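Local coordinates for spectinomycin phosphotransferase (Legionella pneumophila serogroup 1, PDB 3I0O), which probably transfers a phosphate group from a nucleotide, with magnesium, to the aminocyclitol antibiotic spectinomycin, at residues 107-112 and 248-253; 149-154 and 284-289; 155-160 and 292-297; 172-177 and 308-313. All coordinates share one frame; numbering follows the deposited sequence.

Interaction 1 of 4, residues 107-112 and 248-253; sequences NGFTQN and GGVGNV
Phe109 carries most of this contact, its ring reaching from the loop 107-112 to the backbone and valines of the loop 248-253. The apolar contacts gather on one rim of that ring. CD2 of Phe109 lies 4.1 Å from Val253 CG2, near the ring plane, and the two side chains cross at about a right angle. CZ of Phe109 approaches Val250 CG1 at 4.3 Å. With chi1 at -71°, CG of Phe109 stands anti to its own carbonyl carbon, which carries the ring out beside the second loop.

Backbone atoms supply the rest. Phe109 CE2 meets the carbonyl Val250 O at 3.6 Å, again at the ring edge, and Gly251 CA at 3.7 Å from an oblique direction. The ring thus lies directly against the backbone at Gly251, whose positive phi suits glycine.

No hydrogen bond crosses the contact. Within 107-112 the amide Phe109 N donates to Asn107 OD1 at 2.8 Å, tilted 32° from the carbonyl plane, which fixes the turn from which the ring projects. His214 meets the Phe109 ring nearly parallel, and spectinomycin touches both Phe109 and Val250. An Asx turn at the nucleotide-binding Asn107 thus leads directly into a wall of the antibiotic pocket.

Interaction 2 of 4, residues 149-154 and 284-289; sequences KWREIV and RIVEDI. With SMI (spectinomycin), chain C.
The indole of Trp150 is covered on both faces: Glu287 CG sits over the centre of one, and Lys149 NZ lies above the opposite face, offset toward the rim. Glu287 CG is 3.6 Å from the centroid of the five-membered ring, a CH-pi contact almost along the ring normal. CG of Glu287 is anti to its backbone N (chi1 -172°), and the extended chain that follows from this torsion carries the carboxylate on over the indole, the two planes 21° apart. Although Glu287 OE1 comes within 3.2 Å of Trp150 NE1, the angle is too poor for a hydrogen bond.

Around Val286 the segment axes, at 48° to each other and 8.6 Å apart at closest approach, are bridged by branched aliphatic side chains. Val286 CG1 touches Trp150 CB, and Val154 CG2 packs on the same methyl at 3.8 Å. The other branch, Val154 CG1, meets Ile289 CG2. Arg151 contributes its aliphatic CG here, while its guanidinium is bound by Glu283 and Glu193.

Helix 274-298 turns a different side to spectinomycin. Arg284 NH2, also salt-bridged to Asp212, donates to SMI O2B at 3.0 Å, with weaker bonds to O5. Asp288 accepts from SMI N8 through OD1 and from O5 and O4A through OD2, and would be expected to favour a protonated amine at N8. Apolar contacts thus occupy one side of the helix and ligand-binding charges another.

Interaction 3 of 4, residues 155-160 and 292-297; sequences RSFYNQ and YGQDLL. With SMI (spectinomycin), chain C.
Phe157 CA and Gly293 CA come within 7.6 Å where helix 149-158 runs beside helix 274-298, and the spacing widens to 8.7 Å between the CA atoms of Gln160, by which point the chain has left the first helix, and Leu297. At Gly293 the ring of Phe157 lies directly against the helix backbone. Phe157 CZ is 3.4 Å from Gly293 C and 3.3 Å from Gln294 N, both oblique to the ring.

The ring also has side-chain neighbours. Gln294 CG reaches its edge, in plane, at 3.6 Å from Phe157 CZ, and Leu297 CD1 approaches Phe157 CD1 at 3.7 Å. CG of Phe157 stands anti to the carbonyl carbon (chi1 -68°), a torsion that lays the ring across from Gly293. Leu297 CD1 is also touched by Gln160 OE1, and the backbone O of Gln160 accepts from Lys175 NZ of helix 169-180.

Tyr292, one residue before Gly293, leads instead to the antibiotic. SMI N8 donates to Tyr292 OH at 3.1 Å, and the same hydroxyl shares a hydrogen bond with SMI O4A at 3.2 Å. No polar bond joins the two segments: they cohere by apolar contact and aromatic packing on backbone, whereas the hydroxyl that Tyr292 contributes from this helix turn is directed to the ligand.

Interaction 4 of 4, residues 172-177 and 308-313; sequences AAFKSF and ESFKYF. With SMI (spectinomycin), chain C.
Phe174 spans the gap between helices 169-180 and 306-315. Its CB lies 3.9 Å from Phe310 CE1. From there CG departs anti to the backbone N (chi1 171°), carrying the ring along the second helix; CD1 meets Phe310 CD1 at 3.9 Å, and the two side chains cross at a slant. One atom farther, Phe174 CE1 points at the centre of the Phe313 ring, 3.5 Å above its plane, and CZ at the tip still reaches Phe313 CE1.

The Phe174 and Phe313 rings therefore form a T-shaped pair, with centroids 4.9 Å apart and planes at 84°. Together with Phe177 they make an aromatic cluster between two nearly parallel helices, whose short axes make an angle of 20° and lie 11.0 Å apart at closest, a spacing filled by phenylalanine rings. In the helical C-terminal part of this kinase-like phosphotransferase fold, Leu296 of helix 274-298 packs against Phe174.

Phe177 comes to the rim of Phe313, its CD2 3.6 Å from Phe313 CE2, with neither ring over the face of the other. Phe310 lays its own ring along the first helix, CE1 against Phe174 CA and CZ against Ala173 CB. From the same helix Tyr312 offers one ring face to spectinomycin, with SMI C3 over its centre.

Overall arrangement
Each contact has a segment that reaches spectinomycin, in interactions 2 to 4 through residues that do not touch the partner segment. Interactions 2 and 3 follow the same helix pair, 149-158 with 274-298, their centres 10 Å apart, and touch where Ile289 O meets Phe157 CE2 at 3.6 Å. Interaction 4 adds the next helix along the chain from each of these; it is joined to interaction 3 by a probable hydrogen bond between Ser309 OG and Asp295 OD2, 2.9 Å, and to interaction 2 by Ile289 packing on Phe313. Interaction 1 lies farther off, 22 Å between centres from interaction 2, yet Val250 CG2 touches Arg284 NH1. Its Asn107 touches ADP, whereas the Phe109 side chain is about 7 Å away.

Interaction 1 of 4, residues 107-112 and 248-253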
# COMPACT_ATOMS: atom_id res chain seq x y z
N ASN A 107 -12.52 1.73 4.87
CA ASN A 107 -11.65 0.90 4.04
C ASN A 107 -12.05 -0.58 4.17
O ASN A 107 -12.98 -0.92 4.90
CB ASN A 107 -10.18 1.10 4.41
CG ASN A 107 -9.86 0.66 5.82
OD1 ASN A 107 -10.36 -0.37 6.30
ND2 ASN A 107 -9.01 1.42 6.50
N GLY A 108 -11.36 -1.45 3.45
CA GLY A 108 -11.68 -2.86 3.48
C GLY A 108 -11.39 -3.62 4.77
O GLY A 108 -11.87 -4.74 4.94
N PHE A 109 -10.58 -3.05 5.66
CA PHE A 109 -10.27 -3.70 6.93
C PHE A 109 -11.52 -3.68 7.84
O PHE A 109 -11.64 -4.47 8.78
CB PHE A 109 -9.13 -2.95 7.66
CG PHE A 109 -7.77 -3.11 7.02
CD1 PHE A 109 -6.82 -2.10 7.14
CD2 PHE A 109 -7.44 -4.27 6.31
CE1 PHE A 109 -5.56 -2.24 6.58
CE2 PHE A 109 -6.18 -4.42 5.75
CZ PHE A 109 -5.23 -3.40 5.88
N THR A 110 -12.44 -2.77 7.53
CA THR A 110 -13.66 -2.57 8.31
C THR A 110 -14.95 -2.92 7.58
O THR A 110 -15.94 -3.27 8.20
CB THR A 110 -13.73 -1.10 8.77
OG1 THR A 110 -13.01 -0.97 9.99
CG2 THR A 110 -15.17 -0.63 8.94
N GLN A 111 -14.94 -2.81 6.25
CA GLN A 111 -16.11 -3.09 5.45
C GLN A 111 -15.85 -4.20 4.44
O GLN A 111 -14.94 -4.09 3.62
CB GLN A 111 -16.54 -1.83 4.69
CG GLN A 111 -17.84 -1.99 3.94
CD GLN A 111 -19.03 -1.97 4.87
OE1 GLN A 111 -20.16 -2.22 4.46
NE2 GLN A 111 -18.79 -1.66 6.14
N ASN A 112 -16.64 -5.26 4.50
CA ASN A 112 -16.47 -6.36 3.56
C ASN A 112 -17.08 -5.97 2.22
O ASN A 112 -18.01 -5.16 2.16
CB ASN A 112 -17.16 -7.65 4.04
CG ASN A 112 -16.40 -8.33 5.17
OD1 ASN A 112 -15.17 -8.42 5.14
ND2 ASN A 112 -17.14 -8.85 6.14
N GLY A 248 -5.01 -13.17 -0.12
CA GLY A 248 -3.71 -12.94 0.50
C GLY A 248 -3.73 -12.79 2.00
O GLY A 248 -2.70 -12.97 2.65
N GLY A 249 -4.89 -12.44 2.56
CA GLY A 249 -5.01 -12.30 4.00
C GLY A 249 -4.47 -11.06 4.70
O GLY A 249 -4.41 -11.04 5.93
N VAL A 250 -4.10 -10.02 3.96
CA VAL A 250 -3.58 -8.82 4.62
C VAL A 250 -4.66 -8.20 5.51
O VAL A 250 -5.79 -7.97 5.07
CB VAL A 250 -3.08 -7.74 3.59
CG1 VAL A 250 -2.64 -6.47 4.32
CG2 VAL A 250 -1.92 -8.29 2.79
N GLY A 251 -4.31 -7.96 6.77
CA GLY A 251 -5.26 -7.37 7.71
C GLY A 251 -6.31 -8.34 8.23
O GLY A 251 -7.33 -7.92 8.80
N ASN A 252 -6.08 -9.64 8.03
CA ASN A 252 -7.01 -10.67 8.49
C ASN A 252 -8.34 -10.71 7.73
O ASN A 252 -9.34 -11.21 8.24
CB ASN A 252 -7.29 -10.49 9.99
CG ASN A 252 -7.86 -11.75 10.65
OD1 ASN A 252 -8.66 -11.67 11.58
ND2 ASN A 252 -7.44 -12.91 10.17
N VAL A 253 -8.36 -10.16 6.52
CA VAL A 253 -9.55 -10.19 5.66
C VAL A 253 -9.03 -10.59 4.29
O VAL A 253 -7.82 -10.76 4.11
CB VAL A 253 -10.28 -8.81 5.56
CG1 VAL A 253 -10.97 -8.50 6.88
CG2 VAL A 253 -9.30 -7.71 5.18

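Interaction 2 of 4, residues 149-154 and 284-289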
# COMPACT_ATOMS: atom_id res chain seq x y z
N LYS A 149 17.38 -6.76 -1.63
CA LYS A 149 17.49 -5.71 -0.62
C LYS A 149 16.84 -6.02 0.74
O LYS A 149 17.47 -5.86 1.79
CB LYS A 149 16.92 -4.40 -1.15
CG LYS A 149 16.99 -3.23 -0.18
CD LYS A 149 16.44 -1.96 -0.81
CE LYS A 149 16.57 -0.76 0.12
NZ LYS A 149 15.67 -0.84 1.31
N TRP A 150 15.58 -6.46 0.72
CA TRP A 150 14.90 -6.74 1.98
C TRP A 150 15.33 -8.07 2.63
O TRP A 150 15.37 -8.16 3.86
CB TRP A 150 13.37 -6.72 1.78
CG TRP A 150 12.88 -5.47 1.11
CD1 TRP A 150 12.39 -5.36 -0.16
CD2 TRP A 150 12.83 -4.14 1.67
NE1 TRP A 150 12.05 -4.05 -0.43
CE2 TRP A 150 12.31 -3.29 0.67
CE3 TRP A 150 13.19 -3.60 2.91
CZ2 TRP A 150 12.13 -1.92 0.88
CZ3 TRP A 150 13.02 -2.24 3.11
CH2 TRP A 150 12.49 -1.41 2.10
N ARG A 151 15.64 -9.07 1.82
CA ARG A 151 16.08 -10.36 2.35
C ARG A 151 17.40 -10.21 3.13
O ARG A 151 17.61 -10.89 4.14
CB ARG A 151 16.24 -11.37 1.21
CG ARG A 151 14.91 -11.86 0.64
CD ARG A 151 15.08 -12.91 -0.43
NE ARG A 151 15.61 -12.38 -1.68
CZ ARG A 151 14.91 -11.68 -2.58
NH1 ARG A 151 13.63 -11.42 -2.39
NH2 ARG A 151 15.50 -11.27 -3.69
N GLU A 152 18.27 -9.33 2.67
CA GLU A 152 19.56 -9.07 3.31
C GLU A 152 19.36 -8.38 4.66
O GLU A 152 20.01 -8.73 5.65
CB GLU A 152 20.43 -8.20 2.42
CG GLU A 152 21.04 -8.94 1.24
CD GLU A 152 21.67 -8.00 0.22
OE1 GLU A 152 22.34 -7.02 0.63
OE2 GLU A 152 21.51 -8.25 -1.00
N ILE A 153 18.49 -7.39 4.68
CA ILE A 153 18.21 -6.66 5.91
C ILE A 153 17.66 -7.59 7.00
O ILE A 153 18.09 -7.53 8.15
CB ILE A 153 17.22 -5.49 5.64
CG1 ILE A 153 17.94 -4.39 4.86
CG2 ILE A 153 16.68 -4.94 6.95
CD1 ILE A 153 17.04 -3.27 4.37
N VAL A 154 16.72 -8.46 6.64
CA VAL A 154 16.16 -9.38 7.63
C VAL A 154 17.25 -10.32 8.13
O VAL A 154 17.29 -10.67 9.31
CB VAL A 154 14.99 -10.20 7.03
CG1 VAL A 154 14.49 -11.22 8.05
CG2 VAL A 154 13.86 -9.26 6.63
N ARG A 284 6.72 -9.96 0.25
CA ARG A 284 6.03 -8.83 0.87
C ARG A 284 6.12 -8.92 2.39
O ARG A 284 6.30 -7.90 3.06
CB ARG A 284 4.56 -8.75 0.43
CG ARG A 284 3.85 -7.56 1.04
CD ARG A 284 2.44 -7.37 0.52
NE ARG A 284 1.94 -6.06 0.91
CZ ARG A 284 1.42 -5.77 2.10
NH1 ARG A 284 1.31 -6.71 3.03
NH2 ARG A 284 1.04 -4.53 2.36
N ILE A 285 5.99 -10.12 2.94
CA ILE A 285 6.09 -10.29 4.40
C ILE A 285 7.54 -10.06 4.84
O ILE A 285 7.80 -9.53 5.92
CB ILE A 285 5.64 -11.69 4.85
CG1 ILE A 285 4.17 -11.92 4.46
CG2 ILE A 285 5.82 -11.82 6.35
CD1 ILE A 285 3.76 -13.38 4.51
N VAL A 286 8.49 -10.44 3.98
CA VAL A 286 9.91 -10.24 4.30
C VAL A 286 10.16 -8.75 4.42
O VAL A 286 10.88 -8.30 5.32
CB VAL A 286 10.83 -10.82 3.20
CG1 VAL A 286 12.22 -10.18 3.29
CG2 VAL A 286 10.93 -12.32 3.35
N GLU A 287 9.57 -7.97 3.51
CA GLU A 287 9.72 -6.52 3.52
C GLU A 287 9.17 -5.95 4.83
O GLU A 287 9.82 -5.11 5.47
CB GLU A 287 9.00 -5.88 2.32
CG GLU A 287 9.28 -4.38 2.15
CD GLU A 287 8.73 -3.78 0.85
OE1 GLU A 287 8.89 -4.40 -0.23
OE2 GLU A 287 8.15 -2.67 0.89
N ASP A 288 7.98 -6.39 5.22
CA ASP A 288 7.40 -5.89 6.45
C ASP A 288 8.27 -6.25 7.64
O ASP A 288 8.49 -5.43 8.52
CB ASP A 288 5.97 -6.40 6.65
CG ASP A 288 4.94 -5.54 5.93
OD1 ASP A 288 5.30 -4.46 5.40
OD2 ASP A 288 3.75 -5.94 5.91
N ILE A 289 8.79 -7.48 7.65
CA ILE A 289 9.66 -7.90 8.76
C ILE A 289 10.87 -6.95 8.82
O ILE A 289 11.25 -6.51 9.90
CB ILE A 289 10.15 -9.36 8.57
CG1 ILE A 289 9.00 -10.33 8.80
CG2 ILE A 289 11.26 -9.68 9.56
CD1 ILE A 289 9.30 -11.74 8.34
O1 SMI C . -0.95 -2.20 6.24
C2 SMI C . -1.41 -2.70 7.52
C2M SMI C . -2.03 -1.54 8.30
C3 SMI C . -0.21 -3.34 8.32
C4 SMI C . 0.32 -4.44 7.45
C5 SMI C . 0.84 -3.72 6.22
O5 SMI C . 1.40 -4.74 5.38
C6 SMI C . -0.34 -3.24 5.42
O1B SMI C . 1.84 -2.75 6.48
O2B SMI C . 0.03 -2.45 4.27
C7 SMI C . 2.27 -2.19 5.27
C8 SMI C . 3.40 -1.18 5.56
N8 SMI C . 4.47 -1.94 6.25
C8M SMI C . 5.59 -1.06 6.59
C9 SMI C . 3.89 -0.60 4.20
O9 SMI C . 4.38 -1.67 3.37
C10 SMI C . 2.71 0.11 3.46
N10 SMI C . 3.08 0.60 2.24
C1M SMI C . 4.15 1.61 2.32
C11 SMI C . 1.58 -0.90 3.25
O11 SMI C . 0.51 -0.24 2.61
C12 SMI C . 1.09 -1.49 4.56
O4A SMI C . 1.40 -5.19 8.02
O4B SMI C . -0.80 -5.24 7.43

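Interaction 3 of 4, residues 155-160 and 292-297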
# COMPACT_ATOMS: atom_id res chain seq x y z
N ARG A 155 18.14 -10.73 7.22
CA ARG A 155 19.24 -11.61 7.61
C ARG A 155 20.18 -10.87 8.56
O ARG A 155 20.71 -11.46 9.50
CB ARG A 155 19.99 -12.10 6.37
CG ARG A 155 19.35 -13.33 5.77
CD ARG A 155 19.97 -13.72 4.46
NE ARG A 155 19.42 -14.97 3.97
CZ ARG A 155 19.06 -15.18 2.71
NH1 ARG A 155 19.19 -14.21 1.81
NH2 ARG A 155 18.56 -16.36 2.35
N SER A 156 20.36 -9.58 8.33
CA SER A 156 21.23 -8.80 9.20
C SER A 156 20.63 -8.76 10.60
O SER A 156 21.26 -8.29 11.54
CB SER A 156 21.41 -7.37 8.67
OG SER A 156 20.38 -6.51 9.13
N PHE A 157 19.40 -9.24 10.74
CA PHE A 157 18.73 -9.26 12.03
C PHE A 157 19.09 -10.54 12.78
O PHE A 157 19.26 -10.53 14.00
CB PHE A 157 17.19 -9.24 11.89
CG PHE A 157 16.62 -7.95 11.36
CD1 PHE A 157 17.30 -6.74 11.51
CD2 PHE A 157 15.36 -7.94 10.77
CE1 PHE A 157 16.73 -5.54 11.07
CE2 PHE A 157 14.78 -6.74 10.34
CZ PHE A 157 15.46 -5.54 10.49
N TYR A 158 19.20 -11.64 12.04
CA TYR A 158 19.51 -12.95 12.61
C TYR A 158 20.44 -12.91 13.82
O TYR A 158 20.14 -13.45 14.87
CB TYR A 158 20.14 -13.87 11.55
CG TYR A 158 19.22 -14.36 10.44
CD1 TYR A 158 19.75 -15.07 9.35
CD2 TYR A 158 17.84 -14.14 10.46
CE1 TYR A 158 18.95 -15.53 8.32
CE2 TYR A 158 17.02 -14.60 9.43
CZ TYR A 158 17.59 -15.30 8.36
OH TYR A 158 16.81 -15.77 7.33
N ASN A 159 21.58 -12.25 13.65
CA ASN A 159 22.59 -12.17 14.70
C ASN A 159 22.45 -10.96 15.62
O ASN A 159 23.44 -10.48 16.18
CB ASN A 159 23.98 -12.19 14.05
CG ASN A 159 25.10 -12.20 15.06
ND2 ASN A 159 25.99 -11.21 14.97
N GLN A 160 21.23 -10.45 15.80
CA GLN A 160 21.03 -9.30 16.67
C GLN A 160 20.02 -9.57 17.78
O GLN A 160 19.92 -8.81 18.74
CB GLN A 160 20.56 -8.08 15.87
CG GLN A 160 21.62 -7.45 14.97
CD GLN A 160 21.12 -6.20 14.26
OE1 GLN A 160 20.70 -5.23 14.89
NE2 GLN A 160 21.15 -6.23 12.93
N TYR A 292 9.63 -3.26 9.96
CA TYR A 292 9.26 -3.26 11.38
C TYR A 292 10.48 -3.61 12.22
O TYR A 292 10.70 -3.04 13.29
CB TYR A 292 8.14 -4.26 11.63
CG TYR A 292 6.85 -3.87 10.95
CD1 TYR A 292 5.96 -4.84 10.50
CD2 TYR A 292 6.53 -2.53 10.74
CE1 TYR A 292 4.79 -4.49 9.84
CE2 TYR A 292 5.36 -2.16 10.09
CZ TYR A 292 4.50 -3.15 9.63
OH TYR A 292 3.36 -2.80 8.97
N GLY A 293 11.29 -4.54 11.71
CA GLY A 293 12.49 -4.94 12.43
C GLY A 293 13.47 -3.80 12.67
O GLY A 293 13.97 -3.64 13.78
N GLN A 294 13.74 -3.00 11.64
CA GLN A 294 14.66 -1.88 11.78
C GLN A 294 14.15 -0.84 12.76
O GLN A 294 14.91 -0.29 13.56
CB GLN A 294 14.91 -1.20 10.42
CG GLN A 294 15.64 -2.09 9.42
CD GLN A 294 15.84 -1.44 8.05
OE1 GLN A 294 16.56 -0.44 7.93
NE2 GLN A 294 15.22 -2.01 7.03
N ASP A 295 12.85 -0.58 12.71
CA ASP A 295 12.24 0.41 13.58
C ASP A 295 12.30 -0.06 15.03
O ASP A 295 12.60 0.73 15.93
CB ASP A 295 10.79 0.65 13.16
CG ASP A 295 10.17 1.87 13.82
OD1 ASP A 295 10.74 2.97 13.71
OD2 ASP A 295 9.11 1.72 14.46
N LEU A 296 12.04 -1.34 15.25
CA LEU A 296 12.05 -1.91 16.60
C LEU A 296 13.43 -2.16 17.17
O LEU A 296 13.56 -2.44 18.36
CB LEU A 296 11.24 -3.20 16.62
CG LEU A 296 9.72 -3.00 16.64
CD1 LEU A 296 9.01 -4.24 16.16
CD2 LEU A 296 9.30 -2.63 18.04
N LEU A 297 14.47 -2.07 16.35
CA LEU A 297 15.83 -2.31 16.83
C LEU A 297 16.70 -1.05 16.94
O LEU A 297 17.53 -0.95 17.84
CB LEU A 297 16.53 -3.34 15.94
CG LEU A 297 15.96 -4.76 15.95
CD1 LEU A 297 16.73 -5.62 14.97
CD2 LEU A 297 16.06 -5.35 17.35
O1 SMI C . -0.95 -2.20 6.24
C2 SMI C . -1.41 -2.70 7.52
C2M SMI C . -2.03 -1.54 8.30
C3 SMI C . -0.21 -3.34 8.32
C4 SMI C . 0.32 -4.44 7.45
C5 SMI C . 0.84 -3.72 6.22
O5 SMI C . 1.40 -4.74 5.38
C6 SMI C . -0.34 -3.24 5.42
O1B SMI C . 1.84 -2.75 6.48
O2B SMI C . 0.03 -2.45 4.27
C7 SMI C . 2.27 -2.19 5.27
C8 SMI C . 3.40 -1.18 5.56
N8 SMI C . 4.47 -1.94 6.25
C8M SMI C . 5.59 -1.06 6.59
C9 SMI C . 3.89 -0.60 4.20
O9 SMI C . 4.38 -1.67 3.37
C10 SMI C . 2.71 0.11 3.46
N10 SMI C . 3.08 0.60 2.24
C1M SMI C . 4.15 1.61 2.32
C11 SMI C . 1.58 -0.90 3.25
O11 SMI C . 0.51 -0.24 2.61
C12 SMI C . 1.09 -1.49 4.56
O4A SMI C . 1.40 -5.19 8.02
O4B SMI C . -0.80 -5.24 7.43

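Interaction 4 of 4, residues 172-177 and 308-313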
# COMPACT_ATOMS: atom_id res chain seq x y z
N ALA A 172 12.93 -5.81 24.04
CA ALA A 172 13.03 -7.16 24.59
C ALA A 172 11.88 -8.04 24.14
O ALA A 172 12.10 -9.18 23.73
CB ALA A 172 13.07 -7.10 26.11
N ALA A 173 10.66 -7.53 24.25
CA ALA A 173 9.48 -8.28 23.85
C ALA A 173 9.56 -8.64 22.37
O ALA A 173 9.13 -9.72 21.96
CB ALA A 173 8.22 -7.47 24.13
N PHE A 174 10.13 -7.74 21.57
CA PHE A 174 10.29 -7.98 20.14
C PHE A 174 11.33 -9.06 19.86
O PHE A 174 11.10 -9.95 19.05
CB PHE A 174 10.71 -6.71 19.40
CG PHE A 174 11.09 -6.95 17.97
CD1 PHE A 174 10.16 -7.47 17.07
CD2 PHE A 174 12.38 -6.70 17.52
CE1 PHE A 174 10.51 -7.73 15.76
CE2 PHE A 174 12.74 -6.96 16.20
CZ PHE A 174 11.80 -7.48 15.32
N LYS A 175 12.48 -8.97 20.52
CA LYS A 175 13.51 -9.98 20.32
C LYS A 175 12.97 -11.35 20.73
O LYS A 175 13.22 -12.35 20.06
CB LYS A 175 14.76 -9.64 21.13
CG LYS A 175 15.40 -8.33 20.72
CD LYS A 175 16.85 -8.27 21.16
CE LYS A 175 17.46 -6.92 20.79
NZ LYS A 175 18.90 -6.85 21.11
N SER A 176 12.23 -11.37 21.83
CA SER A 176 11.65 -12.61 22.34
C SER A 176 10.70 -13.19 21.30
O SER A 176 10.82 -14.36 20.93
CB SER A 176 10.89 -12.33 23.65
OG SER A 176 10.09 -13.44 24.03
N PHE A 177 9.77 -12.36 20.83
CA PHE A 177 8.81 -12.81 19.82
C PHE A 177 9.55 -13.28 18.57
O PHE A 177 9.17 -14.29 17.98
CB PHE A 177 7.85 -11.68 19.43
CG PHE A 177 6.80 -12.11 18.46
CD1 PHE A 177 5.59 -12.63 18.91
CD2 PHE A 177 7.02 -12.03 17.09
CE1 PHE A 177 4.62 -13.08 18.01
CE2 PHE A 177 6.07 -12.47 16.18
CZ PHE A 177 4.86 -13.00 16.64
N GLU A 308 3.34 0.62 17.01
CA GLU A 308 2.63 0.09 15.85
C GLU A 308 3.44 -0.99 15.13
O GLU A 308 2.91 -2.06 14.82
CB GLU A 308 2.30 1.21 14.86
CG GLU A 308 1.01 1.92 15.15
CD GLU A 308 0.31 2.37 13.88
OE1 GLU A 308 0.91 3.17 13.13
OE2 GLU A 308 -0.82 1.90 13.64
N SER A 309 4.70 -0.71 14.85
CA SER A 309 5.55 -1.69 14.18
C SER A 309 5.49 -3.05 14.87
O SER A 309 5.38 -4.07 14.20
CB SER A 309 7.00 -1.21 14.15
OG SER A 309 7.13 -0.05 13.36
N PHE A 310 5.57 -3.08 16.20
CA PHE A 310 5.52 -4.34 16.92
C PHE A 310 4.16 -5.02 16.78
O PHE A 310 4.08 -6.22 16.50
CB PHE A 310 5.84 -4.15 18.40
CG PHE A 310 5.97 -5.45 19.15
CD1 PHE A 310 6.76 -6.48 18.66
CD2 PHE A 310 5.33 -5.62 20.38
CE1 PHE A 310 6.91 -7.66 19.37
CE2 PHE A 310 5.48 -6.80 21.10
CZ PHE A 310 6.27 -7.82 20.60
N LYS A 311 3.10 -4.25 16.98
CA LYS A 311 1.75 -4.78 16.87
C LYS A 311 1.53 -5.42 15.48
O LYS A 311 1.04 -6.54 15.36
CB LYS A 311 0.73 -3.66 17.09
CG LYS A 311 -0.72 -4.05 16.84
CD LYS A 311 -1.63 -2.82 16.89
CE LYS A 311 -3.07 -3.19 16.53
NZ LYS A 311 -3.60 -4.29 17.39
N TYR A 312 1.91 -4.68 14.44
CA TYR A 312 1.77 -5.16 13.06
C TYR A 312 2.66 -6.35 12.78
O TYR A 312 2.27 -7.29 12.09
CB TYR A 312 2.10 -4.02 12.10
CG TYR A 312 1.01 -2.98 12.03
CD1 TYR A 312 1.31 -1.66 11.70
CD2 TYR A 312 -0.32 -3.32 12.25
CE1 TYR A 312 0.30 -0.70 11.59
CE2 TYR A 312 -1.33 -2.37 12.15
CZ TYR A 312 -1.01 -1.06 11.81
OH TYR A 312 -2.00 -0.11 11.70
N PHE A 313 3.87 -6.31 13.31
CA PHE A 313 4.80 -7.39 13.13
C PHE A 313 4.16 -8.71 13.61
O PHE A 313 4.03 -9.66 12.85
CB PHE A 313 6.09 -7.12 13.91
CG PHE A 313 7.17 -8.12 13.66
CD1 PHE A 313 8.12 -7.90 12.68
CD2 PHE A 313 7.24 -9.29 14.40
CE1 PHE A 313 9.13 -8.84 12.44
CE2 PHE A 313 8.24 -10.22 14.17
CZ PHE A 313 9.19 -9.99 13.19
O1 SMI C . -0.95 -2.20 6.24
C2 SMI C . -1.41 -2.70 7.52
C2M SMI C . -2.03 -1.54 8.30
C3 SMI C . -0.21 -3.34 8.32
C4 SMI C . 0.32 -4.44 7.45
C5 SMI C . 0.84 -3.72 6.22
O5 SMI C . 1.40 -4.74 5.38
C6 SMI C . -0.34 -3.24 5.42
O1B SMI C . 1.84 -2.75 6.48
O2B SMI C . 0.03 -2.45 4.27
C7 SMI C . 2.27 -2.19 5.27
C8 SMI C . 3.40 -1.18 5.56
N8 SMI C . 4.47 -1.94 6.25
C8M SMI C . 5.59 -1.06 6.59
C9 SMI C . 3.89 -0.60 4.20
O9 SMI C . 4.38 -1.67 3.37
C10 SMI C . 2.71 0.11 3.46
N10 SMI C . 3.08 0.60 2.24
C1M SMI C . 4.15 1.61 2.32
C11 SMI C . 1.58 -0.90 3.25
O11 SMI C . 0.51 -0.24 2.61
C12 SMI C . 1.09 -1.49 4.56
O4A SMI C . 1.40 -5.19 8.02
O4B SMI C . -0.80 -5.24 7.43